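Local coordinates for protein polyketide Synthase III (Ectocarpus siliculosus, PDB 4B0N) that probably acts as an acyltransferase of the chalcone/stilbene synthase family, a type III polyketide synthase of phlorotannin monomer biosynthesis in a brown alga, at residues Met48-Asn52 / Met371-Ser375. Residues are numbered along the deposited sequence; the frame is centred on the assembly and turned at random.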
# COMPACT_ATOMS: atom_id res chain seq x y z
N MET A 48 9.10 16.49 -12.15
CA MET A 48 9.86 15.40 -11.55
C MET A 48 11.04 15.95 -10.75
O MET A 48 11.70 16.90 -11.18
CB MET A 48 10.34 14.43 -12.63
CG MET A 48 11.11 13.22 -12.11
SD MET A 48 11.17 11.86 -13.29
CE MET A 48 9.62 11.05 -12.92
N ALA A 49 11.28 15.37 -9.58
CA ALA A 49 12.44 15.72 -8.77
C ALA A 49 13.07 14.49 -8.14
O ALA A 49 12.38 13.58 -7.69
CB ALA A 49 12.05 16.73 -7.69
N ILE A 50 14.40 14.47 -8.13
CA ILE A 50 15.17 13.44 -7.43
C ILE A 50 15.74 14.01 -6.13
O ILE A 50 15.91 15.22 -6.00
CB ILE A 50 16.29 12.83 -8.30
CG1 ILE A 50 17.21 13.92 -8.86
CG2 ILE A 50 15.69 11.97 -9.41
CD1 ILE A 50 18.56 13.42 -9.35
N GLY A 51 16.03 13.13 -5.18
CA GLY A 51 16.55 13.54 -3.89
C GLY A 51 17.32 12.44 -3.19
O GLY A 51 17.12 11.25 -3.45
N ASN A 52 18.22 12.85 -2.29
CA ASN A 52 19.06 11.92 -1.56
C ASN A 52 19.26 12.33 -0.10
O ASN A 52 19.18 13.52 0.22
CB ASN A 52 20.41 11.77 -2.25
CG ASN A 52 20.32 10.92 -3.50
OD1 ASN A 52 19.78 9.82 -3.47
ND2 ASN A 52 20.83 11.44 -4.61
N MET A 371 13.02 5.83 -11.43
CA MET A 371 12.76 7.27 -11.62
C MET A 371 14.06 8.05 -11.83
O MET A 371 14.07 9.06 -12.52
CB MET A 371 12.02 7.86 -10.42
CG MET A 371 10.99 6.96 -9.76
SD MET A 371 9.29 7.48 -10.03
CE MET A 371 9.15 8.91 -8.96
N PHE A 372 15.14 7.59 -11.20
CA PHE A 372 16.45 8.22 -11.37
C PHE A 372 16.96 8.03 -12.80
O PHE A 372 17.40 8.99 -13.43
CB PHE A 372 17.45 7.68 -10.35
CG PHE A 372 17.40 8.37 -9.01
CD1 PHE A 372 16.36 8.13 -8.12
CD2 PHE A 372 18.42 9.24 -8.63
CE1 PHE A 372 16.32 8.76 -6.89
CE2 PHE A 372 18.38 9.87 -7.39
CZ PHE A 372 17.33 9.63 -6.52
N VAL A 373 16.88 6.80 -13.30
CA VAL A 373 17.25 6.48 -14.69
C VAL A 373 16.36 7.27 -15.64
O VAL A 373 16.84 7.93 -16.56
CB VAL A 373 17.11 4.97 -15.00
CG1 VAL A 373 17.52 4.67 -16.43
CG2 VAL A 373 17.92 4.13 -14.02
N LEU A 374 15.05 7.20 -15.40
CA LEU A 374 14.06 7.93 -16.17
C LEU A 374 14.37 9.42 -16.19
O LEU A 374 14.31 10.06 -17.25
CB LEU A 374 12.66 7.65 -15.60
CG LEU A 374 11.36 7.91 -16.36
CD1 LEU A 374 10.81 9.29 -16.04
CD2 LEU A 374 11.47 7.68 -17.87
N SER A 375 14.71 9.97 -15.03
CA SER A 375 15.07 11.39 -14.91
C SER A 375 16.53 11.65 -15.30
O SER A 375 17.18 12.54 -14.75
CB SER A 375 14.80 11.91 -13.49
OG SER A 375 15.10 13.29 -13.39
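Near its N-terminal end, helix 369-385 carries M371-S375 and packs across strand 42-51, outermost in its sheet within the chain; the axes of strand 48-51 and helix segment 371-375 come within 9.0 Å, with 122° between their N-to-C directions, a steep crossing rather than an aligned one. M371 O lies 4.1 Å from M48 SD, and the M371 CA-to-CB bond also points toward the strand; the same M371 O accepts the helical hydrogen bond from S375 N (2.7 Å from S375 N to M371 O). F372 carries the largest covered area on the helix side, 86 Å². I50 CG2 sits 3.8 Å from the centroid of its ring and 4° off the normal, a CH-pi contact over the face, with I50 CB 3.7 Å from F372 CE2. At the ring edge, G51 O approaches F372 CZ to 3.5 Å. Y362 meets the same ring edge-to-face, tying the site to helix 353-362. L374 reaches M48 through an apolar contact, L374 CD1 to M48 CE at 3.8 Å. S375 CB lies 3.6 Å from M48 SD and 4.2 Å from I50 CG2. The CA-to-CB bonds of M48 and I50 point toward the helix and that of A49 away, the alternation of an extended strand. The contact thus joins the two halves of the thiolase-like fold, a sheet strand of the N-terminal family region and a helix of the C-terminal one. No hydrogen bond crosses between the segments, so the 366 Å² interface is held by van der Waals contact and the I50-F372 CH-pi interaction.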